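Local coordinates for SNF1-like protein kinase ssp2 (PDB 2QRD) that is the C-terminal part of a fission yeast SNF1/AMPK-like protein kinase alpha subunit, and probably helps assemble the heterotrimer that responds to cellular energy status, at residues L28-A33 with C132-A137; Y56-R61 with I78-Y83. All blocks are in the same frame, centred on the assembly; numbering follows the deposited sequence.

Contact 1. Residues L28-A33 with C132-A137; sequences LAVYRA and CKLFSA
Ala33 offers its methyl group to two neighbouring side chains of the C-terminal helix at once. Its CB lies 3.5 Å from Leu134 CD2 and 3.7 Å from Lys133 CB, so one small residue fills the angle between the two. Leu134 reaches across with a single branch: CG stands anti to its own carbonyl carbon (chi1 -61°), and CD2, beside the Ala33 methyl, also lies 3.9 Å from Val30 CA and 3.9 Å from Ala29 O, with Val30 CG2 slightly farther off. Lys133 meets Ala33 through CB and CG, both 3.6 Å from Ala33 O, and its amino end leads away from the other helix. No hydrogen bond joins the two segments; they meet through van der Waals contacts of methyl and methylene groups with each other and with backbone carbonyls. In the second shell, Arg36, one turn beyond Ala33, donates to Ser136 OG and more weakly to Lys133 O, tying the first helix to the last turn of the second. Ser136 OG also donates to Cys132 O within its own helix, at 2.8 Å. On the sheet side, Val30 and Leu134 both touch Leu92 of strand 89-101. The short segments cross at 121°, with axes 8.9 Å apart at closest approach, a helix-helix packing on one face of an antiparallel sheet, as in the KA1-like alpha/beta fold.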
ATOM      1  N   LEU A  28       0.740  -5.286  35.862  1.00 48.47           N
ATOM      2  CA  LEU A  28       0.140  -4.032  36.347  1.00 48.13           C
ATOM      3  C   LEU A  28       0.053  -2.914  35.294  1.00 47.84           C
ATOM      4  O   LEU A  28      -1.004  -2.307  35.145  1.00 48.21           O
ATOM      5  CB  LEU A  28       0.889  -3.493  37.591  1.00 47.77           C
ATOM      6  CG  LEU A  28       0.445  -2.177  38.259  1.00 47.65           C
ATOM      7  CD1 LEU A  28      -0.953  -2.272  38.846  1.00 46.05           C
ATOM      8  CD2 LEU A  28       1.433  -1.722  39.347  1.00 47.52           C
ATOM      9  N   ALA A  29       1.161  -2.634  34.600  1.00 47.45           N
ATOM     10  CA  ALA A  29       1.224  -1.580  33.562  1.00 47.17           C
ATOM     11  C   ALA A  29       0.298  -1.862  32.380  1.00 47.07           C
ATOM     12  O   ALA A  29      -0.356  -0.960  31.865  1.00 46.72           O
ATOM     13  CB  ALA A  29       2.660  -1.385  33.079  1.00 46.89           C
ATOM     14  N   VAL A  30       0.234  -3.126  31.979  1.00 47.45           N
ATOM     15  CA  VAL A  30      -0.696  -3.592  30.955  1.00 48.02           C
ATOM     16  C   VAL A  30      -2.162  -3.357  31.356  1.00 48.92           C
ATOM     17  O   VAL A  30      -2.966  -2.879  30.530  1.00 50.11           O
ATOM     18  CB  VAL A  30      -0.471  -5.087  30.603  1.00 47.80           C
ATOM     19  CG1 VAL A  30      -1.523  -5.564  29.636  1.00 47.69           C
ATOM     20  CG2 VAL A  30       0.913  -5.302  30.039  1.00 46.30           C
ATOM     21  N   TYR A  31      -2.510  -3.670  32.604  1.00 48.45           N
ATOM     22  CA  TYR A  31      -3.882  -3.482  33.094  1.00 48.07           C
ATOM     23  C   TYR A  31      -4.229  -2.015  33.191  1.00 48.21           C
ATOM     24  O   TYR A  31      -5.354  -1.606  32.917  1.00 47.97           O
ATOM     25  CB  TYR A  31      -4.071  -4.131  34.462  1.00 47.83           C
ATOM     26  CG  TYR A  31      -4.522  -5.577  34.421  1.00 48.16           C
ATOM     27  CD1 TYR A  31      -3.750  -6.578  34.995  1.00 48.52           C
ATOM     28  CD2 TYR A  31      -5.727  -5.946  33.814  1.00 48.59           C
ATOM     29  CE1 TYR A  31      -4.176  -7.923  34.983  1.00 47.50           C
ATOM     30  CE2 TYR A  31      -6.148  -7.294  33.782  1.00 47.48           C
ATOM     31  CZ  TYR A  31      -5.372  -8.267  34.382  1.00 46.92           C
ATOM     32  OH  TYR A  31      -5.763  -9.590  34.357  1.00 47.44           O
ATOM     33  N   ARG A  32      -3.251  -1.218  33.585  1.00 48.58           N
ATOM     34  CA  ARG A  32      -3.449   0.219  33.671  1.00 49.23           C
ATOM     35  C   ARG A  32      -3.667   0.840  32.288  1.00 49.47           C
ATOM     36  O   ARG A  32      -4.576   1.645  32.110  1.00 49.39           O
ATOM     37  CB  ARG A  32      -2.308   0.886  34.455  1.00 49.09           C
ATOM     38  CG  ARG A  32      -2.473   0.745  35.954  1.00 47.98           C
ATOM     39  CD  ARG A  32      -1.328   1.377  36.738  1.00 49.20           C
ATOM     40  NE  ARG A  32      -1.663   1.525  38.162  1.00 50.18           N
ATOM     41  CZ  ARG A  32      -0.774   1.595  39.153  1.00 50.63           C
ATOM     42  NH1 ARG A  32       0.526   1.505  38.878  1.00 51.06           N
ATOM     43  NH2 ARG A  32      -1.181   1.732  40.420  1.00 48.22           N
ATOM     44  N   ALA A  33      -2.844   0.441  31.326  1.00 50.17           N
ATOM     45  CA  ALA A  33      -3.005   0.821  29.916  1.00 51.25           C
ATOM     46  C   ALA A  33      -4.366   0.388  29.288  1.00 52.54           C
ATOM     47  O   ALA A  33      -4.987   1.171  28.570  1.00 52.96           O
ATOM     48  CB  ALA A  33      -1.874   0.238  29.118  1.00 51.34           C
ATOM     49  N   CYS A 132      -0.045   3.237  22.577  1.00 51.90           N
ATOM     50  CA  CYS A 132       0.073   4.621  23.045  1.00 52.17           C
ATOM     51  C   CYS A 132      -0.132   4.785  24.546  1.00 52.23           C
ATOM     52  O   CYS A 132       0.482   5.648  25.168  1.00 52.79           O
ATOM     53  CB  CYS A 132      -0.858   5.545  22.269  1.00 52.01           C
ATOM     54  SG  CYS A 132      -0.268   5.719  20.564  1.00 53.57           S
ATOM     55  N   LYS A 133      -0.996   3.955  25.118  1.00 52.28           N
ATOM     56  CA  LYS A 133      -1.240   3.964  26.548  1.00 51.51           C
ATOM     57  C   LYS A 133      -0.038   3.352  27.259  1.00 51.52           C
ATOM     58  O   LYS A 133       0.431   3.900  28.235  1.00 52.08           O
ATOM     59  CB  LYS A 133      -2.517   3.180  26.886  1.00 51.66           C
ATOM     60  CG  LYS A 133      -3.808   3.782  26.345  1.00 49.19           C
ATOM     61  CD  LYS A 133      -3.843   5.287  26.609  1.00 47.24           C
ATOM     62  CE  LYS A 133      -5.135   5.893  26.105  1.00 45.66           C
ATOM     63  NZ  LYS A 133      -5.082   7.325  26.303  1.00 46.79           N
ATOM     64  N   LEU A 134       0.469   2.222  26.775  1.00 51.05           N
ATOM     65  CA  LEU A 134       1.697   1.658  27.344  1.00 50.29           C
ATOM     66  C   LEU A 134       2.871   2.635  27.304  1.00 50.70           C
ATOM     67  O   LEU A 134       3.682   2.691  28.237  1.00 50.95           O
ATOM     68  CB  LEU A 134       2.067   0.339  26.673  1.00 49.38           C
ATOM     69  CG  LEU A 134       1.089  -0.848  26.760  1.00 49.20           C
ATOM     70  CD1 LEU A 134       1.421  -1.947  25.684  1.00 46.28           C
ATOM     71  CD2 LEU A 134       1.002  -1.459  28.197  1.00 47.65           C
ATOM     72  N   PHE A 135       2.947   3.443  26.254  1.00 51.08           N
ATOM     73  CA  PHE A 135       4.101   4.333  26.073  1.00 51.76           C
ATOM     74  C   PHE A 135       3.982   5.690  26.783  1.00 52.98           C
ATOM     75  O   PHE A 135       4.982   6.388  26.984  1.00 53.07           O
ATOM     76  CB  PHE A 135       4.378   4.522  24.587  1.00 51.04           C
ATOM     77  CG  PHE A 135       4.945   3.314  23.916  1.00 50.72           C
ATOM     78  CD1 PHE A 135       5.447   3.403  22.618  1.00 51.22           C
ATOM     79  CD2 PHE A 135       5.004   2.081  24.579  1.00 51.46           C
ATOM     80  CE1 PHE A 135       5.980   2.286  21.977  1.00 48.43           C
ATOM     81  CE2 PHE A 135       5.531   0.945  23.943  1.00 52.56           C
ATOM     82  CZ  PHE A 135       6.030   1.061  22.633  1.00 49.68           C
ATOM     83  N   SER A 136       2.768   6.060  27.178  1.00 54.61           N
ATOM     84  CA  SER A 136       2.560   7.349  27.833  1.00 56.62           C
ATOM     85  C   SER A 136       2.327   7.203  29.327  1.00 57.72           C
ATOM     86  O   SER A 136       2.250   8.200  30.026  1.00 58.33           O
ATOM     87  CB  SER A 136       1.378   8.090  27.210  1.00 56.52           C
ATOM     88  OG  SER A 136       0.192   7.322  27.357  1.00 56.84           O
ATOM     89  N   ALA A 137       2.190   5.966  29.801  1.00 59.41           N
ATOM     90  CA  ALA A 137       1.905   5.687  31.216  1.00 60.84           C
ATOM     91  C   ALA A 137       2.568   6.716  32.102  1.00 61.74           C
ATOM     92  O   ALA A 137       1.905   7.545  32.771  1.00 62.56           O
ATOM     93  CB  ALA A 137       2.395   4.302  31.595  1.00 60.88           C
ATOM     94  OXT ALA A 137       3.810   6.725  32.126  1.00 62.62           O
TER

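Contact 2. Residues Y56-R61 with I78-Y83; sequences YTIKSR and IELQLY
Thr57 and Gln81 face each other in a non-hydrogen-bonded pair, and their side chains supply the polar link that the backbone there does not. Thr57 OG1 donates to Gln81 OE1 at 2.6 Å and accepts from a water, which in turn accepts from Gln81 NE2. The bend of Gln81 at chi2 (64°) turns its amide toward Thr57, and NE2 spends its other N-H on Leu82 O, 3.0 Å away and almost in the amide plane, so the group is held at both ends. An alanine in place of Gln81 would probably leave the Thr57 hydroxyl without its acceptor and the water without one of its mates. Ile58 and Leu80 exchange two backbone bonds, Leu80 N to Ile58 O being the shorter at 2.7 Å, and Ser60 and Ile78 exchange another two. Ile78 O is gripped twice, by Ser60 N at 2.8 Å and Ser60 OG at 2.7 Å, from opposite faces of its carbonyl plane; Ser60 OG also bonds to Trp62 NE1. At the other end Leu82 N donates to Tyr56 O, and Tyr56 CD2 packs 3.7 Å from Leu82 CD2, while the phenol OH bonds to Pro26 O of the SPCC1919.03c protein chain. Glu79 OE1 has its main partner in Lys95, Lys59 NZ adding only a long ion pair at 3.9 Å. This is a regular antiparallel ladder at the heart of the KA1-like sheet, with Ile58, Ser60, Ile78 and Leu80 on its helix-covered face.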
ATOM      1  N   TYR A  56      -1.018 -14.252  33.552  1.00 48.13           N
ATOM      2  CA  TYR A  56      -0.358 -13.546  32.428  1.00 48.09           C
ATOM      3  C   TYR A  56      -1.084 -13.673  31.077  1.00 47.96           C
ATOM      4  O   TYR A  56      -0.639 -13.137  30.091  1.00 47.29           O
ATOM      5  CB  TYR A  56       1.112 -13.958  32.301  1.00 47.71           C
ATOM      6  CG  TYR A  56       1.928 -13.581  33.512  1.00 47.21           C
ATOM      7  CD1 TYR A  56       2.345 -14.541  34.411  1.00 46.37           C
ATOM      8  CD2 TYR A  56       2.249 -12.250  33.777  1.00 47.75           C
ATOM      9  CE1 TYR A  56       3.063 -14.196  35.543  1.00 48.26           C
ATOM     10  CE2 TYR A  56       2.988 -11.885  34.921  1.00 47.25           C
ATOM     11  CZ  TYR A  56       3.401 -12.865  35.788  1.00 48.24           C
ATOM     12  OH  TYR A  56       4.140 -12.535  36.920  1.00 49.54           O
ATOM     13  N   THR A  57      -2.198 -14.401  31.067  1.00 49.06           N
ATOM     14  CA  THR A  57      -3.147 -14.458  29.951  1.00 49.43           C
ATOM     15  C   THR A  57      -4.351 -13.570  30.317  1.00 49.88           C
ATOM     16  O   THR A  57      -5.090 -13.857  31.289  1.00 49.53           O
ATOM     17  CB  THR A  57      -3.623 -15.913  29.726  1.00 49.41           C
ATOM     18  OG1 THR A  57      -2.486 -16.764  29.587  1.00 48.94           O
ATOM     19  CG2 THR A  57      -4.502 -16.045  28.486  1.00 48.95           C
ATOM     20  N   ILE A  58      -4.505 -12.476  29.568  1.00 49.71           N
ATOM     21  CA  ILE A  58      -5.601 -11.520  29.768  1.00 49.08           C
ATOM     22  C   ILE A  58      -6.503 -11.561  28.519  1.00 49.48           C
ATOM     23  O   ILE A  58      -6.003 -11.413  27.389  1.00 48.40           O
ATOM     24  CB  ILE A  58      -5.075 -10.051  29.962  1.00 48.51           C
ATOM     25  CG1 ILE A  58      -4.108  -9.966  31.153  1.00 49.53           C
ATOM     26  CG2 ILE A  58      -6.238  -9.035  30.055  1.00 44.32           C
ATOM     27  CD1 ILE A  58      -3.153  -8.724  31.137  1.00 49.39           C
ATOM     28  N   LYS A  59      -7.815 -11.746  28.724  1.00 49.34           N
ATOM     29  CA  LYS A  59      -8.765 -11.547  27.633  1.00 50.24           C
ATOM     30  C   LYS A  59      -9.422 -10.175  27.758  1.00 50.31           C
ATOM     31  O   LYS A  59      -9.910  -9.803  28.814  1.00 50.63           O
ATOM     32  CB  LYS A  59      -9.789 -12.689  27.534  1.00 50.34           C
ATOM     33  CG  LYS A  59      -9.151 -14.033  27.183  1.00 51.73           C
ATOM     34  CD  LYS A  59     -10.070 -14.929  26.430  1.00 56.01           C
ATOM     35  CE  LYS A  59      -9.537 -16.379  26.441  1.00 61.22           C
ATOM     36  NZ  LYS A  59      -9.992 -17.204  25.252  1.00 62.78           N
ATOM     37  N   SER A  60      -9.419  -9.414  26.684  1.00 50.57           N
ATOM     38  CA  SER A  60      -9.940  -8.058  26.770  1.00 51.31           C
ATOM     39  C   SER A  60     -11.057  -7.853  25.749  1.00 51.54           C
ATOM     40  O   SER A  60     -11.057  -8.455  24.662  1.00 52.63           O
ATOM     41  CB  SER A  60      -8.822  -7.017  26.585  1.00 51.29           C
ATOM     42  OG  SER A  60      -8.272  -7.107  25.282  1.00 50.89           O
ATOM     43  N   ARG A  61     -12.027  -7.038  26.126  1.00 50.92           N
ATOM     44  CA  ARG A  61     -13.081  -6.626  25.218  1.00 50.89           C
ATOM     45  C   ARG A  61     -13.029  -5.107  25.044  1.00 51.08           C
ATOM     46  O   ARG A  61     -12.894  -4.363  26.022  1.00 51.13           O
ATOM     47  CB  ARG A  61     -14.441  -7.078  25.739  1.00 49.70           C
ATOM     48  CG  ARG A  61     -15.508  -7.045  24.692  1.00 48.03           C
ATOM     49  CD  ARG A  61     -16.825  -7.464  25.276  1.00 46.18           C
ATOM     50  NE  ARG A  61     -17.144  -6.656  26.444  1.00 42.96           N
ATOM     51  CZ  ARG A  61     -18.032  -6.994  27.362  1.00 42.66           C
ATOM     52  NH1 ARG A  61     -18.697  -8.134  27.223  1.00 42.34           N
ATOM     53  NH2 ARG A  61     -18.250  -6.195  28.413  1.00 37.63           N
ATOM     54  N   ILE A  78      -9.492  -9.144  22.166  1.00 51.23           N
ATOM     55  CA  ILE A  78      -8.042  -9.146  22.061  1.00 51.68           C
ATOM     56  C   ILE A  78      -7.497  -9.917  23.290  1.00 52.13           C
ATOM     57  O   ILE A  78      -7.819  -9.604  24.443  1.00 53.15           O
ATOM     58  CB  ILE A  78      -7.492  -7.671  21.967  1.00 51.33           C
ATOM     59  CG1 ILE A  78      -8.019  -6.961  20.709  1.00 51.78           C
ATOM     60  CG2 ILE A  78      -5.945  -7.614  22.017  1.00 52.51           C
ATOM     61  CD1 ILE A  78      -7.735  -5.452  20.614  1.00 50.87           C
ATOM     62  N   GLU A  79      -6.706 -10.943  23.045  1.00 52.11           N
ATOM     63  CA  GLU A  79      -6.060 -11.668  24.137  1.00 52.11           C
ATOM     64  C   GLU A  79      -4.577 -11.306  24.238  1.00 51.56           C
ATOM     65  O   GLU A  79      -3.853 -11.293  23.242  1.00 50.99           O
ATOM     66  CB  GLU A  79      -6.231 -13.156  23.927  1.00 51.84           C
ATOM     67  CG  GLU A  79      -5.575 -14.010  24.976  1.00 55.75           C
ATOM     68  CD  GLU A  79      -5.594 -15.489  24.611  1.00 61.55           C
ATOM     69  OE1 GLU A  79      -6.538 -15.919  23.892  1.00 60.93           O
ATOM     70  OE2 GLU A  79      -4.659 -16.217  25.042  1.00 64.12           O
ATOM     71  N   LEU A  80      -4.134 -10.994  25.450  1.00 51.73           N
ATOM     72  CA  LEU A  80      -2.744 -10.616  25.694  1.00 51.54           C
ATOM     73  C   LEU A  80      -2.047 -11.750  26.386  1.00 51.03           C
ATOM     74  O   LEU A  80      -2.640 -12.419  27.201  1.00 51.34           O
ATOM     75  CB  LEU A  80      -2.640  -9.380  26.568  1.00 51.06           C
ATOM     76  CG  LEU A  80      -3.369  -8.062  26.258  1.00 52.61           C
ATOM     77  CD1 LEU A  80      -2.919  -7.456  24.963  1.00 52.88           C
ATOM     78  CD2 LEU A  80      -4.874  -8.169  26.324  1.00 50.17           C
ATOM     79  N   GLN A  81      -0.788 -11.966  26.047  1.00 51.10           N
ATOM     80  CA  GLN A  81      -0.009 -13.027  26.668  1.00 50.76           C
ATOM     81  C   GLN A  81       1.417 -12.557  26.942  1.00 50.38           C
ATOM     82  O   GLN A  81       2.143 -12.220  26.018  1.00 50.96           O
ATOM     83  CB  GLN A  81       0.007 -14.264  25.772  1.00 50.36           C
ATOM     84  CG  GLN A  81       0.796 -15.450  26.320  1.00 48.92           C
ATOM     85  CD  GLN A  81       0.208 -16.014  27.586  1.00 47.91           C
ATOM     86  OE1 GLN A  81      -0.859 -16.617  27.576  1.00 47.31           O
ATOM     87  NE2 GLN A  81       0.917 -15.835  28.690  1.00 47.33           N
ATOM     88  N   LEU A  82       1.801 -12.533  28.209  1.00 49.30           N
ATOM     89  CA  LEU A  82       3.174 -12.242  28.571  1.00 49.11           C
ATOM     90  C   LEU A  82       4.029 -13.526  28.511  1.00 48.81           C
ATOM     91  O   LEU A  82       3.616 -14.600  28.972  1.00 48.31           O
ATOM     92  CB  LEU A  82       3.276 -11.537  29.950  1.00 48.96           C
ATOM     93  CG  LEU A  82       4.561 -10.719  30.250  1.00 50.39           C
ATOM     94  CD1 LEU A  82       4.616  -9.401  29.457  1.00 49.85           C
ATOM     95  CD2 LEU A  82       4.779 -10.427  31.726  1.00 48.66           C
ATOM     96  N   TYR A  83       5.200 -13.384  27.889  1.00 48.52           N
ATOM     97  CA  TYR A  83       6.209 -14.422  27.798  1.00 48.14           C
ATOM     98  C   TYR A  83       7.567 -13.917  28.279  1.00 48.47           C
ATOM     99  O   TYR A  83       7.977 -12.786  27.935  1.00 48.48           O
ATOM    100  CB  TYR A  83       6.401 -14.865  26.362  1.00 47.42           C
ATOM    101  CG  TYR A  83       5.251 -15.590  25.728  1.00 46.89           C
ATOM    102  CD1 TYR A  83       4.897 -16.888  26.128  1.00 44.98           C
ATOM    103  CD2 TYR A  83       4.538 -14.997  24.685  1.00 46.40           C
ATOM    104  CE1 TYR A  83       3.848 -17.558  25.527  1.00 44.20           C
ATOM    105  CE2 TYR A  83       3.493 -15.662  24.070  1.00 45.77           C
ATOM    106  CZ  TYR A  83       3.166 -16.935  24.487  1.00 46.98           C
ATOM    107  OH  TYR A  83       2.126 -17.553  23.863  1.00 48.10           O
TER
HETATM  108  O   HOH W   1      -0.117 -17.157  31.160  1.00 41.29           O

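In the fold
The two contacts lie in one alpha/beta layer pair, their centres about 14 Å apart. Along the chain, helix 23-37 comes first, then strands 57-63 and 74-84, and finally helix 123-136, so contact 2 falls within the span that contact 1 closes. Contact 1 brings the helices near the two ends of the chain together; contact 2 joins neighbouring strands of the sheet beneath them. They meet where Tyr31 and Val30 of the first helix pack on Ile58, while Leu130 of the last helix reaches Leu80. Other residues of the same helices, and both strands, touch the SPCC1919.03c protein chain, so these elements also contribute to the subunit interface.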